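Local atomic coordinates of ABC transporter, permease protein, putative (Porphyromonas gingivalis, PDB entry 2P0S), a protein that probably takes part in ABC-type transport across the cell membrane as a permease, of which this chain is one domain. Residues 37-40 / 41-44; 78-81 / 82-86; 108-111 / 112-116. All coordinates share one frame; numbering follows the deposited sequence. Where two conformers were deposited one is given.

Contact 1 of 3, residues 37-40 / 41-44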
loop_
_atom_site.group_PDB
_atom_site.type_symbol
_atom_site.label_atom_id
_atom_site.label_comp_id
_atom_site.label_asym_id
_atom_site.label_seq_id
_atom_site.Cartn_x
_atom_site.Cartn_y
_atom_site.Cartn_z
ATOM N N GLU A 37 1.379 -10.893 22.749
ATOM C CA GLU A 37 1.396 -11.376 24.099
ATOM C C GLU A 37 2.785 -11.736 24.632
ATOM O O GLU A 37 2.881 -12.050 25.794
ATOM C CB GLU A 37 0.471 -12.620 24.165
ATOM C CG GLU A 37 -0.986 -12.211 23.905
ATOM C CD GLU A 37 -1.620 -11.349 24.999
ATOM O OE1 GLU A 37 -2.777 -10.947 24.798
ATOM O OE2 GLU A 37 -0.993 -11.029 26.049
ATOM N N LYS A 38 3.824 -11.775 23.794
ATOM C CA LYS A 38 5.203 -12.080 24.187
ATOM C C LYS A 38 6.048 -10.981 23.538
ATOM O O LYS A 38 5.546 -10.267 22.713
ATOM C CB LYS A 38 5.647 -13.356 23.483
ATOM C CG LYS A 38 5.439 -14.734 24.252
ATOM C CD LYS A 38 4.024 -15.022 24.627
ATOM C CE LYS A 38 3.731 -16.582 24.644
ATOM N NZ LYS A 38 4.358 -17.243 25.834
ATOM N N THR A 39 7.341 -10.923 23.846
ATOM C CA THR A 39 8.249 -10.019 23.200
ATOM C C THR A 39 8.670 -10.542 21.864
ATOM O O THR A 39 8.519 -11.786 21.571
ATOM C CB THR A 39 9.556 -9.842 24.024
ATOM O OG1 THR A 39 10.286 -11.083 24.065
ATOM C CG2 THR A 39 9.217 -9.415 25.452
ATOM N N ALA A 40 9.225 -9.632 21.047
ATOM C CA ALA A 40 9.810 -10.052 19.798
ATOM C C ALA A 40 10.837 -11.193 19.985
ATOM O O ALA A 40 10.841 -12.126 19.181
ATOM C CB ALA A 40 10.450 -8.835 19.069
ATOM N N GLU A 41 11.756 -11.065 20.957
ATOM C CA GLU A 41 12.790 -12.076 21.210
ATOM C C GLU A 41 12.126 -13.381 21.657
ATOM O O GLU A 41 12.530 -14.477 21.253
ATOM C CB GLU A 41 13.779 -11.608 22.299
ATOM C CG GLU A 41 14.860 -12.682 22.755
ATOM C CD GLU A 41 15.779 -13.210 21.591
ATOM O OE1 GLU A 41 15.893 -12.555 20.528
ATOM O OE2 GLU A 41 16.358 -14.322 21.736
ATOM N N GLU A 42 11.104 -13.308 22.478
ATOM C CA GLU A 42 10.445 -14.610 22.772
ATOM C C GLU A 42 9.791 -15.272 21.622
ATOM O O GLU A 42 9.867 -16.533 21.559
ATOM C CB GLU A 42 9.455 -14.447 23.899
ATOM C CG GLU A 42 10.117 -13.968 25.125
ATOM C CD GLU A 42 9.102 -13.727 26.163
ATOM O OE1 GLU A 42 8.205 -12.892 25.903
ATOM O OE2 GLU A 42 9.149 -14.424 27.202
ATOM N N TYR A 43 9.041 -14.534 20.789
ATOM C CA TYR A 43 8.493 -15.091 19.578
ATOM C C TYR A 43 9.627 -15.666 18.667
ATOM O O TYR A 43 9.469 -16.731 18.045
ATOM C CB TYR A 43 7.658 -14.051 18.808
ATOM C CG TYR A 43 6.337 -13.728 19.391
ATOM C CD1 TYR A 43 5.380 -14.722 19.577
ATOM C CD2 TYR A 43 5.961 -12.363 19.660
ATOM C CE1 TYR A 43 4.118 -14.417 20.067
ATOM C CE2 TYR A 43 4.666 -12.050 20.132
ATOM C CZ TYR A 43 3.765 -13.127 20.339
ATOM O OH TYR A 43 2.477 -12.915 20.766
ATOM N N ARG A 44 10.763 -14.987 18.588
ATOM C CA ARG A 44 11.848 -15.517 17.807
ATOM C C ARG A 44 12.248 -16.914 18.291
ATOM O O ARG A 44 12.452 -17.771 17.491
ATOM C CB ARG A 44 13.118 -14.669 17.940
ATOM C CG ARG A 44 14.244 -15.042 16.940
ATOM C CD ARG A 44 15.496 -14.025 17.077
ATOM N NE ARG A 44 16.102 -14.277 18.395
ATOM C CZ ARG A 44 16.962 -15.318 18.611
ATOM N NH1 ARG A 44 17.348 -16.093 17.593
ATOM N NH2 ARG A 44 17.458 -15.569 19.820
#
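Thr39 and Tyr43 are joined by the first backbone bond of helix 40-51: Tyr43 N donates to Thr39 O at 2.9 Å, almost straight at 176°. One residue on, Arg44 N reaches Ala40 O, also at 2.9 Å, so the chain passes directly from the extended Lys38 and Thr39 into regular i to i+4 pairing. Thr39 itself, still outside the helical region of backbone angles, is the N-cap. Its OG1 sits between the backbone N and the carbonyl carbon (chi1 66°), which turns it toward the first turn, where it accepts from Glu42 N at 2.9 Å. Glu42 answers in the reverse direction: Thr39 N donates to Glu42 OE1 at 3.0 Å and 173°, using the anti lone pair of that oxygen. The two reciprocal bonds make a capping box, a classic way of satisfying amides at a helix start that have no preceding turn to bond to. A weak bond from Thr39 OG1 to the same Glu42 OE1 gives the carboxylate oxygen a second donor, and its negative charge near the helix N-terminus probably suits the helix dipole.

Beyond the cap, the chain is folded back over Tyr43. Lys38 CB lies over the centre of one ring face in a CH-pi contact, 3.7 Å from the centroid of the Tyr43 ring, while the rest of the lysine chain bends off the ring. At the ring edge, Glu37 N donates to Tyr43 OH at 3.0 Å, so the phenol ties the incoming loop to the helix. Tyr43 is buried, packing also on Val56 of strand 55-59 and on Trp125 of the second subunit. Arg44 meets Glu41 through NE, which donates to Glu41 OE1 at 2.7 Å nearly within the guanidinium plane, and Arg44 NH1 bonds to Ser126 O of the second subunit.

Contact 2 of 3, residues 78-81 / 82-86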
loop_
_atom_site.group_PDB
_atom_site.type_symbol
_atom_site.label_atom_id
_atom_site.label_comp_id
_atom_site.label_asym_id
_atom_site.label_seq_id
_atom_site.Cartn_x
_atom_site.Cartn_y
_atom_site.Cartn_z
ATOM N N LEU A 78 10.290 -10.917 4.355
ATOM C CA LEU A 78 8.954 -10.445 4.110
ATOM C C LEU A 78 8.974 -9.580 2.849
ATOM O O LEU A 78 9.973 -8.872 2.628
ATOM C CB LEU A 78 8.511 -9.607 5.311
ATOM C CG LEU A 78 8.234 -10.365 6.585
ATOM C CD1 LEU A 78 8.266 -9.359 7.764
ATOM C CD2 LEU A 78 6.878 -11.201 6.496
ATOM N N PRO A 79 7.876 -9.563 2.063
ATOM C CA PRO A 79 7.763 -8.702 0.881
ATOM C C PRO A 79 7.835 -7.245 1.288
ATOM O O PRO A 79 7.366 -6.937 2.388
ATOM C CB PRO A 79 6.328 -8.859 0.520
ATOM C CG PRO A 79 5.967 -10.220 0.942
ATOM C CD PRO A 79 6.655 -10.386 2.226
ATOM N N ALA A 80 8.291 -6.358 0.419
ATOM C CA ALA A 80 8.430 -4.954 0.835
ATOM C C ALA A 80 7.080 -4.346 1.173
ATOM O O ALA A 80 7.020 -3.375 1.869
ATOM C CB ALA A 80 9.108 -4.117 -0.264
ATOM N N SER A 81 6.023 -4.893 0.583
ATOM C CA SER A 81 4.636 -4.526 0.807
ATOM C C SER A 81 4.222 -4.400 2.284
ATOM O O SER A 81 3.453 -3.511 2.608
ATOM C CB SER A 81 3.722 -5.565 0.137
ATOM O OG SER A 81 3.517 -6.717 0.995
ATOM N N VAL A 82 4.698 -5.303 3.153
ATOM C CA VAL A 82 4.408 -5.320 4.599
ATOM C C VAL A 82 4.948 -4.003 5.196
ATOM O O VAL A 82 4.198 -3.250 5.776
ATOM C CB VAL A 82 5.057 -6.555 5.260
ATOM C CG1 VAL A 82 4.921 -6.506 6.661
ATOM C CG2 VAL A 82 4.412 -7.933 4.729
ATOM N N SER A 83 6.207 -3.681 5.036
ATOM C CA SER A 83 6.705 -2.394 5.588
ATOM C C SER A 83 6.044 -1.225 4.889
ATOM O O SER A 83 5.711 -0.228 5.526
ATOM C CB SER A 83 8.209 -2.316 5.409
ATOM O OG SER A 83 8.523 -0.866 5.567
ATOM N N ASN A 84 5.891 -1.330 3.564
ATOM C CA ASN A 84 5.210 -0.283 2.748
ATOM C C ASN A 84 3.940 0.157 3.442
ATOM O O ASN A 84 3.825 1.331 3.917
ATOM C CB ASN A 84 4.900 -0.776 1.317
ATOM C CG ASN A 84 6.147 -0.872 0.470
ATOM O OD1 ASN A 84 6.141 -1.454 -0.639
ATOM N ND2 ASN A 84 7.242 -0.280 0.977
ATOM N N HIS A 85 3.060 -0.816 3.586
ATOM C CA HIS A 85 1.649 -0.688 4.047
ATOM C C HIS A 85 1.620 -0.162 5.478
ATOM O O HIS A 85 0.936 0.840 5.769
ATOM C CB HIS A 85 1.029 -2.103 4.041
ATOM C CG HIS A 85 -0.441 -2.156 4.381
ATOM N ND1 HIS A 85 -1.418 -1.533 3.618
ATOM C CD2 HIS A 85 -1.112 -2.810 5.368
ATOM C CE1 HIS A 85 -2.618 -1.785 4.128
ATOM N NE2 HIS A 85 -2.458 -2.571 5.173
ATOM N N ILE A 86 2.415 -0.764 6.354
ATOM C CA ILE A 86 2.481 -0.409 7.752
ATOM C C ILE A 86 3.045 1.014 7.866
ATOM O O ILE A 86 2.491 1.825 8.618
ATOM C CB ILE A 86 3.317 -1.381 8.512
ATOM C CG1 ILE A 86 2.513 -2.748 8.565
ATOM C CG2 ILE A 86 3.650 -0.862 9.870
ATOM C CD1 ILE A 86 3.291 -3.881 9.276
HETATM O O HOH W 1 8.374 -5.425 4.485
#
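Asn84 N donates to Ala80 O and His85 N to Ser81 O, each at 2.9 Å, whereas Val82 N takes Pro79 O at a longer 3.2 Å, from above the carbonyl plane. Water supplements the last of these backbone hydrogen bonds: one molecule donates to Pro79 O at 2.8 Å and accepts from Ser83 N, thereby bridging a carbonyl and an amide that stand 4.4 Å apart. This is the first turn of helix 80-100, where Pro79 leads the chain in and a water joins its carbonyl to the Ser83 amide.

Apolar contacts are looser. Val82 places its CG2 branch on the side of the preceding Pro79 (chi1 173°), where it approaches Pro79 CD at 4.2 Å and Leu78 CD2 at a slightly greater distance. Leu78 also packs on Ile72 of strand 70-74 and Val82 on Ile12 of strand 11-16, which sets the start of the helix against the sheet.

Two polar side chains have their strongest partners beyond this turn: Ser83 OG bonds to Val120 O of the second subunit, and His85 NE2 to Asn28 ND2.

Contact 3 of 3, residues 108-111 / 112-116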
loop_
_atom_site.group_PDB
_atom_site.type_symbol
_atom_site.label_atom_id
_atom_site.label_comp_id
_atom_site.label_asym_id
_atom_site.label_seq_id
_atom_site.Cartn_x
_atom_site.Cartn_y
_atom_site.Cartn_z
ATOM N N LYS A 108 -10.698 17.846 12.669
ATOM C CA LYS A 108 -10.851 16.349 12.546
ATOM C C LYS A 108 -11.811 15.960 11.489
ATOM O O LYS A 108 -11.526 15.008 10.742
ATOM C CB LYS A 108 -11.250 15.722 13.861
ATOM C CG LYS A 108 -10.051 15.831 14.816
ATOM C CD LYS A 108 -10.303 15.010 16.072
ATOM C CE LYS A 108 -9.967 15.827 17.346
ATOM N NZ LYS A 108 -10.200 15.035 18.691
ATOM N N GLN A 109 -12.945 16.682 11.389
ATOM C CA GLN A 109 -13.963 16.359 10.373
ATOM C C GLN A 109 -13.415 16.619 8.983
ATOM O O GLN A 109 -13.622 15.865 8.039
ATOM C CB GLN A 109 -15.284 17.150 10.613
ATOM C CG GLN A 109 -16.021 16.792 11.961
ATOM C CD GLN A 109 -15.227 16.862 13.315
ATOM O OE1 GLN A 109 -15.398 15.910 14.202
ATOM N NE2 GLN A 109 -14.397 17.967 13.535
ATOM N N ILE A 110 -12.743 17.782 8.820
ATOM C CA ILE A 110 -12.153 18.045 7.562
ATOM C C ILE A 110 -11.100 16.992 7.131
ATOM O O ILE A 110 -11.098 16.606 5.985
ATOM C CB ILE A 110 -11.481 19.453 7.566
ATOM C CG1 ILE A 110 -12.572 20.487 7.713
ATOM C CG2 ILE A 110 -10.662 19.653 6.309
ATOM C CD1 ILE A 110 -11.918 21.867 8.167
ATOM N N LEU A 111 -10.216 16.561 8.033
ATOM C CA LEU A 111 -9.216 15.569 7.699
ATOM C C LEU A 111 -9.985 14.296 7.249
ATOM O O LEU A 111 -9.626 13.632 6.241
ATOM C CB LEU A 111 -8.306 15.236 8.919
ATOM C CG LEU A 111 -7.318 16.427 9.150
ATOM C CD1 LEU A 111 -6.614 16.193 10.520
ATOM C CD2 LEU A 111 -6.271 16.719 7.958
ATOM N N ALA A 112 -10.995 13.954 8.044
ATOM C CA ALA A 112 -11.679 12.691 7.625
ATOM C C ALA A 112 -12.352 12.746 6.250
ATOM O O ALA A 112 -12.343 11.756 5.426
ATOM C CB ALA A 112 -12.694 12.379 8.721
ATOM N N ASP A 113 -12.970 13.883 5.967
ATOM C CA ASP A 113 -13.668 14.126 4.745
ATOM C C ASP A 113 -12.736 14.255 3.607
ATOM O O ASP A 113 -13.221 14.152 2.457
ATOM C CB ASP A 113 -14.669 15.295 4.862
ATOM C CG ASP A 113 -15.653 15.437 3.644
ATOM O OD1 ASP A 113 -16.443 14.473 3.279
ATOM O OD2 ASP A 113 -15.721 16.607 3.083
ATOM N N SER A 114 -11.440 14.497 3.877
ATOM C CA SER A 114 -10.519 14.722 2.759
ATOM C C SER A 114 -9.845 13.470 2.328
ATOM O O SER A 114 -9.128 13.477 1.332
ATOM C CB SER A 114 -9.433 15.743 3.120
ATOM O OG SER A 114 -10.029 17.013 3.504
ATOM N N LYS A 115 -10.141 12.295 3.005
ATOM C CA LYS A 115 -9.471 11.069 2.628
ATOM C C LYS A 115 -10.147 10.558 1.395
ATOM O O LYS A 115 -11.388 10.550 1.290
ATOM C CB LYS A 115 -9.692 10.012 3.693
ATOM C CG LYS A 115 -9.085 10.414 5.007
ATOM C CD LYS A 115 -7.632 10.645 4.888
ATOM C CE LYS A 115 -7.064 10.880 6.324
ATOM N NZ LYS A 115 -6.046 11.893 6.248
ATOM N N ILE A 116 -9.300 10.111 0.483
ATOM C CA ILE A 116 -9.729 9.502 -0.750
ATOM C C ILE A 116 -9.377 8.022 -0.619
ATOM O O ILE A 116 -8.247 7.696 -0.254
ATOM C CB ILE A 116 -8.975 10.121 -1.957
ATOM C CG1 ILE A 116 -9.302 11.614 -2.125
ATOM C CG2 ILE A 116 -9.240 9.226 -3.211
ATOM C CD1 ILE A 116 -10.645 11.941 -2.603
#
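The closing turns of helix 107-114 bring Ser114 back against Ile110, at the point where the chain leaves the helix for an extended segment. Two regular i to i+4 bonds come first: Ala112 N donates to Lys108 O and Asp113 N to Gln109 O, both at 2.9 Å. The Ile110 carbonyl also receives a hydroxyl. Ser114 OG, lying beside its own backbone N and anti to the carbonyl carbon (chi1 -59°), donates to Ile110 O at 2.7 Å from above the carbonyl plane. This is the familiar folding back of a helical serine onto the carbonyl four residues earlier. It supplies a partner to the polar end of a residue buried in the assembly, while the Ile110 CG2 methyl approaches that hydroxyl at 3.9 Å.

A backbone bond falls at the same place. Ser114 N donates to Leu111 O at 3.1 Å with an angle of 144°, an i to i+3 bond with the donor standing well above the carbonyl plane. Lys115 has left helical geometry, yet its bent side chain runs back past the same carbonyl, with CG 3.5 Å from Leu111 O. Its NZ goes on to a salt bridge with Asp96 on helix 80-100, tying the end of the short helix to the long one. Leu111 faces that helix as well, against Ile99 and Ala100, and meets Ile99 of the second subunit. Asp113 O accepts from Lys98 NZ of the second subunit, and Ile116 N donates to Ser95 OG of that same partner chain.

Along the chain the three contacts follow in series, each at a helix terminus. Contacts 1 and 2 begin helix 40-51 and helix 80-100, whereas contact 3 ends helix 107-114, the next helix after the long one. Their centres lie about 20 Å apart for contacts 1 and 2, 25 Å for contacts 2 and 3, and 37 Å for contacts 1 and 3, which occupy opposite sides of the chain's centre. Side chains of contacts 1 and 2 reach strands of the mixed sheet; contact 3 instead packs on helix 80-100, the helix that contact 2 opens. The second subunit meets the chain at all three of these widely spaced helix ends.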